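Local coordinates for protein aminotransferase, class III (Deinococcus radiodurans, PDB 3I4J) that probably acts as a pyridoxal-phosphate-dependent transaminase of class III, moving amino groups between amino and keto substrates, at residues C[111-116]-C[225-230]; C[88-93]-C[275-280]; C[320-325]-C[405-410]; C[238-243]-C[350-355]. The protein carries 1 engineered substitution. One frame throughout, in Å; residues are numbered along the deposited sequence.

Interactions 1 and 2 share the mixed seven-stranded sheet of the large domain, with centres about 13 Å apart, and they meet directly: Y112 OH lies 3.6 Å from Q278 CG, and I227 reaches V279. Interactions 3 and 4 form a second pair, centres about 9 Å apart, where the small C-terminal domain receives the loop after strand 227-231; L407 CD2 is 3.6 Å from G238 C. That strand therefore connects the pairs, which otherwise lie apart, with about 35 Å between the centres of 1 and 3. In fold-type I relatives its C-terminal end reaches the cofactor site, so this route probably skirts the active site. Interaction 2 also borders the second subunit.

Interaction 1: C[111-116]-C[225-230]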
loop_
_atom_site.group_PDB
_atom_site.type_symbol
_atom_site.label_atom_id
_atom_site.label_comp_id
_atom_site.label_asym_id
_atom_site.label_seq_id
_atom_site.Cartn_x
_atom_site.Cartn_y
_atom_site.Cartn_z
ATOM N N GLN C 111 -7.727 2.255 20.504
ATOM C CA GLN C 111 -8.662 1.183 20.839
ATOM C C GLN C 111 -8.315 0.492 22.154
ATOM O O GLN C 111 -9.200 0.135 22.927
ATOM C CB GLN C 111 -8.716 0.129 19.731
ATOM C CG GLN C 111 -9.739 -0.961 20.029
ATOM C CD GLN C 111 -9.949 -1.918 18.878
ATOM O OE1 GLN C 111 -9.402 -1.731 17.789
ATOM N NE2 GLN C 111 -10.752 -2.953 19.110
ATOM N N TYR C 112 -7.025 0.297 22.396
ATOM C CA TYR C 112 -6.563 -0.352 23.620
ATOM C C TYR C 112 -7.176 0.294 24.867
ATOM O O TYR C 112 -7.730 -0.391 25.727
ATOM C CB TYR C 112 -5.037 -0.277 23.695
ATOM C CG TYR C 112 -4.434 -0.805 24.980
ATOM C CD1 TYR C 112 -4.320 -2.176 25.210
ATOM C CD2 TYR C 112 -3.964 0.071 25.960
ATOM C CE1 TYR C 112 -3.749 -2.666 26.390
ATOM C CE2 TYR C 112 -3.391 -0.406 27.142
ATOM C CZ TYR C 112 -3.288 -1.774 27.348
ATOM O OH TYR C 112 -2.711 -2.255 28.504
ATOM N N HIS C 113 -7.079 1.615 24.961
ATOM C CA HIS C 113 -7.617 2.323 26.117
ATOM C C HIS C 113 -9.136 2.342 26.166
ATOM O O HIS C 113 -9.730 2.307 27.247
ATOM C CB HIS C 113 -7.043 3.737 26.154
ATOM C CG HIS C 113 -5.570 3.756 26.408
ATOM N ND1 HIS C 113 -4.670 4.352 25.552
ATOM C CD2 HIS C 113 -4.834 3.178 27.388
ATOM C CE1 HIS C 113 -3.443 4.138 25.992
ATOM N NE2 HIS C 113 -3.514 3.428 27.103
ATOM N N VAL C 114 -9.770 2.392 25.000
ATOM C CA VAL C 114 -11.225 2.390 24.942
ATOM C C VAL C 114 -11.771 1.051 25.443
ATOM O O VAL C 114 -12.766 1.008 26.175
ATOM C CB VAL C 114 -11.725 2.642 23.500
ATOM C CG1 VAL C 114 -13.210 2.306 23.395
ATOM C CG2 VAL C 114 -11.494 4.103 23.122
ATOM N N GLU C 115 -11.113 -0.037 25.059
ATOM C CA GLU C 115 -11.535 -1.374 25.469
ATOM C C GLU C 115 -11.410 -1.547 26.979
ATOM O O GLU C 115 -12.186 -2.283 27.594
ATOM C CB GLU C 115 -10.681 -2.446 24.789
ATOM C CG GLU C 115 -10.822 -2.539 23.274
ATOM C CD GLU C 115 -12.207 -2.974 22.833
ATOM O OE1 GLU C 115 -12.941 -3.555 23.662
ATOM O OE2 GLU C 115 -12.557 -2.746 21.650
ATOM N N ARG C 116 -10.426 -0.874 27.566
ATOM C CA ARG C 116 -10.187 -0.962 29.003
ATOM C C ARG C 116 -11.053 -0.006 29.817
ATOM O O ARG C 116 -10.901 0.095 31.037
ATOM C CB ARG C 116 -8.707 -0.698 29.307
ATOM C CG ARG C 116 -7.750 -1.687 28.667
ATOM C CD ARG C 116 -6.319 -1.309 28.993
ATOM N NE ARG C 116 -6.090 -1.370 30.432
ATOM C CZ ARG C 116 -5.045 -0.835 31.049
ATOM N NH1 ARG C 116 -4.121 -0.190 30.350
ATOM N NH2 ARG C 116 -4.928 -0.940 32.364
ATOM N N GLY C 225 1.102 4.776 32.143
ATOM C CA GLY C 225 0.129 3.853 31.587
ATOM C C GLY C 225 -0.177 4.116 30.121
ATOM O O GLY C 225 -1.259 3.770 29.647
ATOM N N ILE C 226 0.763 4.727 29.404
ATOM C CA ILE C 226 0.562 5.008 27.981
ATOM C C ILE C 226 1.306 4.005 27.099
ATOM O O ILE C 226 2.282 3.387 27.523
ATOM C CB ILE C 226 1.002 6.450 27.605
ATOM C CG1 ILE C 226 2.515 6.618 27.794
ATOM C CG2 ILE C 226 0.208 7.457 28.444
ATOM C CD1 ILE C 226 3.067 7.947 27.281
ATOM N N ILE C 227 0.825 3.837 25.872
ATOM C CA ILE C 227 1.427 2.908 24.925
ATOM C C ILE C 227 2.666 3.520 24.276
ATOM O O ILE C 227 2.608 4.626 23.741
ATOM C CB ILE C 227 0.416 2.535 23.803
ATOM C CG1 ILE C 227 -0.769 1.761 24.396
ATOM C CG2 ILE C 227 1.105 1.711 22.723
ATOM C CD1 ILE C 227 -0.405 0.400 24.944
ATOM N N PHE C 228 3.783 2.802 24.334
ATOM C CA PHE C 228 5.024 3.270 23.731
ATOM C C PHE C 228 5.136 2.630 22.345
ATOM O O PHE C 228 5.237 1.404 22.203
ATOM C CB PHE C 228 6.211 2.889 24.627
ATOM C CG PHE C 228 7.564 3.255 24.067
ATOM C CD1 PHE C 228 7.714 4.281 23.133
ATOM C CD2 PHE C 228 8.703 2.594 24.519
ATOM C CE1 PHE C 228 8.981 4.637 22.663
ATOM C CE2 PHE C 228 9.969 2.942 24.058
ATOM C CZ PHE C 228 10.110 3.967 23.127
ATOM N N ILE C 229 5.071 3.472 21.317
ATOM C CA ILE C 229 5.150 3.000 19.940
ATOM C C ILE C 229 6.501 3.374 19.353
ATOM O O ILE C 229 6.870 4.542 19.349
ATOM C CB ILE C 229 4.051 3.646 19.059
ATOM C CG1 ILE C 229 2.665 3.377 19.657
ATOM C CG2 ILE C 229 4.125 3.084 17.643
ATOM C CD1 ILE C 229 1.539 4.171 18.996
ATOM N N ALA C 230 7.244 2.381 18.873
ATOM C CA ALA C 230 8.536 2.640 18.258
ATOM C C ALA C 230 8.352 2.591 16.745
ATOM O O ALA C 230 7.986 1.551 16.191
ATOM C CB ALA C 230 9.556 1.598 18.686
HETATM O O HOH W 1 -2.918 1.986 30.939
#
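Y112, in the last turns of helix 98-115, meets I227 ring to methyl. With CG anti to the backbone N (chi1 175°), its ring takes I227 CD1 over one face as a CH-pi contact, the methyl 4.0 Å from the ring centroid and displaced toward the CD2 and CE2 side of the rim. The other face is covered by the aliphatic CD of R116, so a carbon lies against each face of the phenol, both toward the rim. H113 runs antiparallel to the same isoleucine side chain, its CE1 3.9 Å from I227 CG1, while Y112 CD2 lies over one face of the imidazole. H113 NE2 donates to G225 O in a weak bond of 3.4 Å, bent to 143°; histidine suits the place because one flat ring offers both carbon for packing and an N-H for the carbonyl. R116 completes the grip through water: the water donates to G225 O at 2.8 Å and weakly accepts from R116 NH1. G225 itself, with positive phi, is the C-prime residue of the Schellman motif that ends helix 213-224, a conformation glycine adopts easily. Beyond it, I227 points to helix 98-115 and also touches A193, whereas F228 faces helix 213-224 across the sheet. Helix 98-115 thus packs on one side of strand 227-231, with H113 against A192 of strand 191-196 and Y112 against T282 of helix 277-284.

Interaction 2: C[88-93]-C[275-280]; sequences PTFRFW and AAPQVY
R91 and A275 pair as an antiparallel, hydrogen-bonded couple, each N-H bound to the other's carbonyl: R91 N to A275 O at 2.8 Å and A275 N to R91 O at the same length. R91 CG sits over the phenol face of Y280, 3.7 Å from the ring centroid and offset toward the rim; a bend at chi2 (-80°) swings CD toward the CD2 and CE2 side of the ring, and CZ lies 3.2 Å from Y280 CE2. The guanidinium and ring planes are 25° apart, and the guanidinium covers the CE2 rim, with CE2 over its centre; arginine suits the place with methylenes for the face and a flat end for the rim. On the preceding residue, F90 spreads its ring over the backbone of A276, whose CA stands 3.5 Å above the ring centre almost on its normal, and F90 CZ adds a contact to A276 CB. Alanine is small enough to let the ring settle on the main chain. Farther out, P277 CG is wedged against T89, 3.2 Å from T89 O; the proline opens helix 277-284, for which A276 is the N-cap residue, and its rigid ring fits that first turn. The second subunit fixes the outer shell: V4 O of that subunit accepts from R91 NH1, and F5 of that subunit meets Y280 edge to face. The pairing joins strand 91-95, outermost in this chain though its F92 backbone bonds to the second subunit, to strand 271-275, antiparallel to both neighbours in the mixed sheet that characterises the large domain of fold-type I aminotransferases.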
loop_
_atom_site.group_PDB
_atom_site.type_symbol
_atom_site.label_atom_id
_atom_site.label_comp_id
_atom_site.label_asym_id
_atom_site.label_seq_id
_atom_site.Cartn_x
_atom_site.Cartn_y
_atom_site.Cartn_z
ATOM N N PRO C 88 9.608 -12.225 20.735
ATOM C CA PRO C 88 9.011 -13.542 20.481
ATOM C C PRO C 88 7.529 -13.773 20.772
ATOM O O PRO C 88 6.910 -14.626 20.139
ATOM C CB PRO C 88 9.920 -14.488 21.269
ATOM C CG PRO C 88 10.375 -13.640 22.417
ATOM C CD PRO C 88 10.696 -12.336 21.724
ATOM N N THR C 89 6.956 -13.029 21.710
ATOM C CA THR C 89 5.548 -13.204 22.053
ATOM C C THR C 89 4.617 -12.207 21.368
ATOM O O THR C 89 3.399 -12.309 21.497
ATOM C CB THR C 89 5.317 -13.054 23.570
ATOM O OG1 THR C 89 5.603 -11.704 23.958
ATOM C CG2 THR C 89 6.217 -14.000 24.352
ATOM N N PHE C 90 5.183 -11.247 20.644
ATOM C CA PHE C 90 4.375 -10.228 19.982
ATOM C C PHE C 90 3.583 -10.721 18.771
ATOM O O PHE C 90 3.956 -11.706 18.121
ATOM C CB PHE C 90 5.260 -9.037 19.585
ATOM C CG PHE C 90 5.608 -8.128 20.736
ATOM C CD1 PHE C 90 6.002 -8.654 21.965
ATOM C CD2 PHE C 90 5.559 -6.745 20.586
ATOM C CE1 PHE C 90 6.343 -7.813 23.026
ATOM C CE2 PHE C 90 5.898 -5.894 21.636
ATOM C CZ PHE C 90 6.292 -6.429 22.861
ATOM N N ARG C 91 2.492 -10.015 18.486
ATOM C CA ARG C 91 1.587 -10.334 17.384
ATOM C C ARG C 91 1.839 -9.433 16.184
ATOM O O ARG C 91 1.865 -8.214 16.313
ATOM C CB ARG C 91 0.144 -10.178 17.847
ATOM C CG ARG C 91 -0.264 -11.176 18.919
ATOM C CD ARG C 91 -0.595 -12.536 18.312
ATOM N NE ARG C 91 -1.036 -13.486 19.327
ATOM C CZ ARG C 91 -1.807 -14.541 19.081
ATOM N NH1 ARG C 91 -2.235 -14.789 17.848
ATOM N NH2 ARG C 91 -2.147 -15.352 20.071
ATOM N N PHE C 92 1.990 -10.056 15.019
ATOM C CA PHE C 92 2.283 -9.364 13.772
ATOM C C PHE C 92 1.053 -9.025 12.932
ATOM O O PHE C 92 0.302 -9.905 12.512
ATOM C CB PHE C 92 3.254 -10.215 12.942
ATOM C CG PHE C 92 3.653 -9.590 11.628
ATOM C CD1 PHE C 92 4.231 -8.320 11.589
ATOM C CD2 PHE C 92 3.459 -10.276 10.432
ATOM C CE1 PHE C 92 4.607 -7.747 10.376
ATOM C CE2 PHE C 92 3.836 -9.710 9.215
ATOM C CZ PHE C 92 4.410 -8.442 9.188
ATOM N N TRP C 93 0.868 -7.732 12.697
ATOM C CA TRP C 93 -0.226 -7.217 11.886
ATOM C C TRP C 93 0.435 -6.781 10.578
ATOM O O TRP C 93 1.124 -5.759 10.528
ATOM C CB TRP C 93 -0.879 -6.025 12.588
ATOM C CG TRP C 93 -1.866 -5.272 11.738
ATOM C CD1 TRP C 93 -1.749 -3.986 11.287
ATOM C CD2 TRP C 93 -3.123 -5.754 11.253
ATOM N NE1 TRP C 93 -2.858 -3.637 10.553
ATOM C CE2 TRP C 93 -3.718 -4.705 10.516
ATOM C CE3 TRP C 93 -3.808 -6.974 11.373
ATOM C CZ2 TRP C 93 -4.969 -4.835 9.901
ATOM C CZ3 TRP C 93 -5.055 -7.104 10.760
ATOM C CH2 TRP C 93 -5.621 -6.037 10.033
ATOM N N ALA C 275 2.709 -6.137 18.050
ATOM C CA ALA C 275 2.073 -5.657 19.270
ATOM C C ALA C 275 2.259 -6.617 20.434
ATOM O O ALA C 275 2.226 -7.835 20.264
ATOM C CB ALA C 275 0.588 -5.425 19.022
ATOM N N ALA C 276 2.450 -6.057 21.624
ATOM C CA ALA C 276 2.627 -6.864 22.824
ATOM C C ALA C 276 1.358 -7.690 23.039
ATOM O O ALA C 276 0.259 -7.228 22.742
ATOM C CB ALA C 276 2.869 -5.954 24.024
ATOM N N PRO C 277 1.498 -8.924 23.561
ATOM C CA PRO C 277 0.357 -9.817 23.815
ATOM C C PRO C 277 -0.795 -9.123 24.541
ATOM O O PRO C 277 -1.960 -9.300 24.190
ATOM C CB PRO C 277 0.969 -10.930 24.664
ATOM C CG PRO C 277 2.355 -11.004 24.168
ATOM C CD PRO C 277 2.754 -9.547 24.014
ATOM N N GLN C 278 -0.456 -8.338 25.557
ATOM C CA GLN C 278 -1.438 -7.599 26.350
ATOM C C GLN C 278 -2.315 -6.706 25.473
ATOM O O GLN C 278 -3.532 -6.647 25.641
ATOM C CB GLN C 278 -0.707 -6.741 27.387
ATOM C CG GLN C 278 -1.526 -5.622 28.007
ATOM C CD GLN C 278 -2.502 -6.110 29.053
ATOM O OE1 GLN C 278 -3.433 -6.860 28.753
ATOM N NE2 GLN C 278 -2.293 -5.688 30.296
ATOM N N VAL C 279 -1.685 -5.999 24.543
ATOM C CA VAL C 279 -2.413 -5.108 23.652
ATOM C C VAL C 279 -3.295 -5.910 22.691
ATOM O O VAL C 279 -4.464 -5.581 22.490
ATOM C CB VAL C 279 -1.439 -4.226 22.853
ATOM C CG1 VAL C 279 -2.208 -3.351 21.873
ATOM C CG2 VAL C 279 -0.624 -3.362 23.820
ATOM N N TYR C 280 -2.734 -6.964 22.110
ATOM C CA TYR C 280 -3.480 -7.819 21.183
ATOM C C TYR C 280 -4.705 -8.433 21.864
ATOM O O TYR C 280 -5.820 -8.360 21.347
ATOM C CB TYR C 280 -2.578 -8.945 20.662
ATOM C CG TYR C 280 -3.296 -9.980 19.822
ATOM C CD1 TYR C 280 -3.860 -9.642 18.592
ATOM C CD2 TYR C 280 -3.406 -11.304 20.256
ATOM C CE1 TYR C 280 -4.518 -10.593 17.811
ATOM C CE2 TYR C 280 -4.065 -12.263 19.484
ATOM C CZ TYR C 280 -4.618 -11.899 18.264
ATOM O OH TYR C 280 -5.279 -12.839 17.508
#

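Interaction 3: C[320-325]-C[405-410]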
loop_
_atom_site.group_PDB
_atom_site.type_symbol
_atom_site.label_atom_id
_atom_site.label_comp_id
_atom_site.label_asym_id
_atom_site.label_seq_id
_atom_site.Cartn_x
_atom_site.Cartn_y
_atom_site.Cartn_z
ATOM N N GLY C 320 25.025 -7.563 12.033
ATOM C CA GLY C 320 26.409 -7.416 12.455
ATOM C C GLY C 320 27.193 -6.657 11.404
ATOM O O GLY C 320 28.089 -5.874 11.723
ATOM N N ALA C 321 26.848 -6.892 10.141
ATOM C CA ALA C 321 27.500 -6.232 9.023
ATOM C C ALA C 321 27.231 -4.735 9.080
ATOM O O ALA C 321 28.118 -3.931 8.812
ATOM C CB ALA C 321 26.990 -6.806 7.700
ATOM N N ALA C 322 26.000 -4.369 9.429
ATOM C CA ALA C 322 25.619 -2.967 9.520
ATOM C C ALA C 322 26.469 -2.247 10.565
ATOM O O ALA C 322 26.804 -1.073 10.404
ATOM C CB ALA C 322 24.135 -2.846 9.871
ATOM N N LYS C 323 26.814 -2.955 11.637
ATOM C CA LYS C 323 27.635 -2.375 12.694
ATOM C C LYS C 323 29.036 -2.062 12.176
ATOM O O LYS C 323 29.537 -0.948 12.333
ATOM C CB LYS C 323 27.742 -3.347 13.876
ATOM C CG LYS C 323 26.417 -3.676 14.541
ATOM C CD LYS C 323 26.592 -4.683 15.674
ATOM C CE LYS C 323 27.426 -4.110 16.811
ATOM N NZ LYS C 323 26.789 -2.902 17.417
ATOM N N GLU C 324 29.656 -3.058 11.552
ATOM C CA GLU C 324 31.009 -2.925 11.019
ATOM C C GLU C 324 31.105 -1.912 9.874
ATOM O O GLU C 324 31.931 -1.000 9.903
ATOM C CB GLU C 324 31.505 -4.297 10.551
ATOM C CG GLU C 324 32.961 -4.339 10.122
ATOM C CD GLU C 324 33.432 -5.749 9.817
ATOM O OE1 GLU C 324 33.273 -6.623 10.695
ATOM O OE2 GLU C 324 33.963 -5.985 8.709
ATOM N N ARG C 325 30.257 -2.075 8.866
ATOM C CA ARG C 325 30.261 -1.174 7.721
ATOM C C ARG C 325 29.803 0.230 8.119
ATOM O O ARG C 325 30.271 1.228 7.559
ATOM C CB ARG C 325 29.359 -1.740 6.622
ATOM C CG ARG C 325 29.813 -3.094 6.081
ATOM C CD ARG C 325 30.994 -2.952 5.127
ATOM N NE ARG C 325 32.236 -2.583 5.801
ATOM C CZ ARG C 325 32.965 -3.417 6.536
ATOM N NH1 ARG C 325 32.578 -4.676 6.694
ATOM N NH2 ARG C 325 34.082 -2.993 7.112
ATOM N N PRO C 405 23.487 2.782 2.604
ATOM C CA PRO C 405 23.584 1.775 1.548
ATOM C C PRO C 405 23.100 0.419 2.063
ATOM O O PRO C 405 22.813 0.264 3.254
ATOM C CB PRO C 405 25.076 1.776 1.219
ATOM C CG PRO C 405 25.698 2.031 2.572
ATOM C CD PRO C 405 24.822 3.134 3.128
ATOM N N PRO C 406 22.987 -0.576 1.172
ATOM C CA PRO C 406 22.534 -1.911 1.575
ATOM C C PRO C 406 23.424 -2.495 2.668
ATOM O O PRO C 406 24.642 -2.305 2.656
ATOM C CB PRO C 406 22.618 -2.707 0.277
ATOM C CG PRO C 406 22.302 -1.671 -0.761
ATOM C CD PRO C 406 23.113 -0.483 -0.294
ATOM N N LEU C 407 22.807 -3.207 3.607
ATOM C CA LEU C 407 23.525 -3.822 4.718
ATOM C C LEU C 407 24.564 -4.832 4.243
ATOM O O LEU C 407 25.460 -5.220 4.996
ATOM C CB LEU C 407 22.523 -4.499 5.659
ATOM C CG LEU C 407 21.823 -3.606 6.691
ATOM C CD1 LEU C 407 21.450 -2.276 6.078
ATOM C CD2 LEU C 407 20.603 -4.324 7.260
ATOM N N SER C 408 24.432 -5.245 2.988
ATOM C CA SER C 408 25.339 -6.207 2.367
ATOM C C SER C 408 26.527 -5.551 1.655
ATOM O O SER C 408 27.340 -6.234 1.030
ATOM C CB SER C 408 24.548 -7.054 1.368
ATOM O OG SER C 408 23.736 -6.214 0.562
ATOM N N ILE C 409 26.633 -4.229 1.743
ATOM C CA ILE C 409 27.726 -3.510 1.088
ATOM C C ILE C 409 29.075 -3.991 1.626
ATOM O O ILE C 409 29.197 -4.297 2.810
ATOM C CB ILE C 409 27.586 -1.987 1.307
ATOM C CG1 ILE C 409 28.628 -1.237 0.480
ATOM C CG2 ILE C 409 27.725 -1.655 2.793
ATOM C CD1 ILE C 409 28.386 0.259 0.429
ATOM N N THR C 410 30.078 -4.069 0.754
ATOM C CA THR C 410 31.409 -4.522 1.170
ATOM C C THR C 410 32.269 -3.352 1.638
ATOM O O THR C 410 31.938 -2.192 1.395
ATOM C CB THR C 410 32.157 -5.233 0.015
ATOM O OG1 THR C 410 32.445 -4.287 -1.021
ATOM C CG2 THR C 410 31.310 -6.358 -0.562
#
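R325, whose methylenes meet the 405-410 loop, directs both terminal nitrogens to one oxygen of its helix neighbour E324. The salt bridge runs from R325 NH1 to E324 OE2 at 2.8 Å, with the oxygen near the guanidinium plane though the donor stands above the carboxylate plane; NH2 adds a weaker bond to the same oxygen. NE turns to Q328, so E324 and Q328 of its own helix both hold the guanidinium. The bend at chi2 (-77°) sets CD against the loop: R325 CD comes within 3.2 Å of I409 O, and CG packs near I409 CG2. Arginine suits the place by combining a greasy stem with a polar head. Closer to the start of the helix, small residues allow a near approach of the two backbones, 5.3 Å between A322 CA and L407 CA. A321 CB touches L407 O at 3.5 Å, and A322 CB rests 4.0 Å from L407 CG, methyl against branch point. The loop holds its form through a type I turn from P406 to I409, then reaches T410, the N-cap of helix 411-428. Helix 318-339 therefore lies beside the connection from strand 400-403 to that last helix, with R325 also on A411 and V414, I409 on V414, and L407 on L318.

Interaction 4: C[238-243]-C[350-355]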
loop_
_atom_site.group_PDB
_atom_site.type_symbol
_atom_site.label_atom_id
_atom_site.label_comp_id
_atom_site.label_asym_id
_atom_site.label_seq_id
_atom_site.Cartn_x
_atom_site.Cartn_y
_atom_site.Cartn_z
ATOM N N GLY C 238 17.826 -4.451 11.272
ATOM C CA GLY C 238 19.272 -4.447 11.125
ATOM C C GLY C 238 19.921 -3.170 10.631
ATOM O O GLY C 238 21.133 -2.997 10.760
ATOM N N ARG C 239 19.114 -2.281 10.066
ATOM C CA ARG C 239 19.580 -1.008 9.525
ATOM C C ARG C 239 20.566 -0.282 10.451
ATOM O O ARG C 239 21.617 0.194 10.012
ATOM C CB ARG C 239 18.366 -0.109 9.263
ATOM C CG ARG C 239 18.638 1.156 8.472
ATOM C CD ARG C 239 18.626 0.871 6.972
ATOM N NE ARG C 239 19.881 1.295 6.397
ATOM C CZ ARG C 239 20.281 1.064 5.156
ATOM N NH1 ARG C 239 19.522 0.393 4.291
ATOM N NH2 ARG C 239 21.472 1.496 4.796
ATOM N N CYS C 240 20.221 -0.201 11.730
ATOM C CA CYS C 240 21.061 0.494 12.697
ATOM C C CYS C 240 21.978 -0.403 13.524
ATOM O O CYS C 240 22.360 -0.040 14.639
ATOM C CB CYS C 240 20.179 1.334 13.624
ATOM S SG CYS C 240 19.363 2.726 12.786
ATOM N N GLY C 241 22.330 -1.564 12.979
ATOM C CA GLY C 241 23.215 -2.483 13.679
ATOM C C GLY C 241 22.576 -3.288 14.794
ATOM O O GLY C 241 23.274 -3.823 15.661
ATOM N N SER C 242 21.250 -3.383 14.765
ATOM C CA SER C 242 20.480 -4.121 15.765
ATOM C C SER C 242 19.165 -4.548 15.100
ATOM O O SER C 242 18.678 -3.858 14.201
ATOM C CB SER C 242 20.198 -3.206 16.967
ATOM O OG SER C 242 19.364 -3.829 17.930
ATOM N N PRO C 243 18.582 -5.693 15.511
ATOM C CA PRO C 243 17.319 -6.121 14.889
ATOM C C PRO C 243 16.343 -4.946 14.855
ATOM O O PRO C 243 15.735 -4.660 13.826
ATOM C CB PRO C 243 16.860 -7.256 15.794
ATOM C CG PRO C 243 18.178 -7.888 16.188
ATOM C CD PRO C 243 19.032 -6.676 16.518
ATOM N N GLY C 350 24.802 2.490 13.038
ATOM C CA GLY C 350 24.735 1.387 12.096
ATOM C C GLY C 350 24.862 1.991 10.702
ATOM O O GLY C 350 25.691 2.874 10.488
ATOM N N LEU C 351 24.040 1.544 9.755
ATOM C CA LEU C 351 24.108 2.088 8.406
ATOM C C LEU C 351 23.034 3.126 8.087
ATOM O O LEU C 351 22.519 3.195 6.968
ATOM C CB LEU C 351 24.100 0.962 7.363
ATOM C CG LEU C 351 25.488 0.354 7.091
ATOM C CD1 LEU C 351 25.368 -0.876 6.192
ATOM C CD2 LEU C 351 26.384 1.409 6.442
ATOM N N LEU C 352 22.687 3.918 9.096
ATOM C CA LEU C 352 21.749 5.021 8.937
ATOM C C LEU C 352 22.616 6.207 9.354
ATOM O O LEU C 352 22.928 6.374 10.533
ATOM C CB LEU C 352 20.542 4.873 9.868
ATOM C CG LEU C 352 19.568 6.054 9.864
ATOM C CD1 LEU C 352 19.231 6.429 8.436
ATOM C CD2 LEU C 352 18.304 5.694 10.634
ATOM N N LEU C 353 23.034 7.013 8.385
ATOM C CA LEU C 353 23.910 8.140 8.685
ATOM C C LEU C 353 23.377 9.453 8.145
ATOM O O LEU C 353 22.532 9.472 7.252
ATOM C CB LEU C 353 25.308 7.884 8.111
ATOM C CG LEU C 353 25.991 6.572 8.511
ATOM C CD1 LEU C 353 25.704 5.492 7.466
ATOM C CD2 LEU C 353 27.489 6.800 8.637
ATOM N N GLY C 354 23.887 10.555 8.688
ATOM C CA GLY C 354 23.440 11.858 8.240
ATOM C C GLY C 354 24.555 12.880 8.222
ATOM O O GLY C 354 25.500 12.807 9.011
ATOM N N VAL C 355 24.443 13.828 7.300
ATOM C CA VAL C 355 25.418 14.900 7.159
ATOM C C VAL C 355 24.646 16.206 7.120
ATOM O O VAL C 355 23.762 16.387 6.281
ATOM C CB VAL C 355 26.231 14.758 5.843
ATOM C CG1 VAL C 355 27.184 15.941 5.682
ATOM C CG2 VAL C 355 27.012 13.457 5.853
#
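R239 and L351 hold each other through main chain and side chain together. L351 N donates to R239 O at 2.8 Å, approaching nearly in line with the carbonyl (C=O...N 164°). In return L351 O lies at the edge of the R239 guanidinium, where NE gives a weak bond of 3.3 Å and NH2 one of 2.9 Å, the latter less certain because NH2 is modelled too close to P405 O, its other partner. R239 NH1 bonds N42; a residue with several N-H groups suits a buried spot lined by carbonyls. Next to this lies a very close backbone contact, G350 CA against C240 C at 3.6 Å. Glycine fits here, since it has no side chain to push the turn away and takes its positive phi readily; G241, closing the type I turn from G238, also has positive phi, which again suits glycine. C240 supplies the apolar flank, its compact SG 3.8 Å from both L352 CB and L352 CD2. The loop that follows strand 227-231 is thereby joined to the start of strand 352-357, the central strand of the three-stranded antiparallel sheet, between 343-349 and 400-403. C240 also touches T349 of the first neighbour and L352 touches L402 of the second, while L353 faces L329 and L333 of helix 318-339.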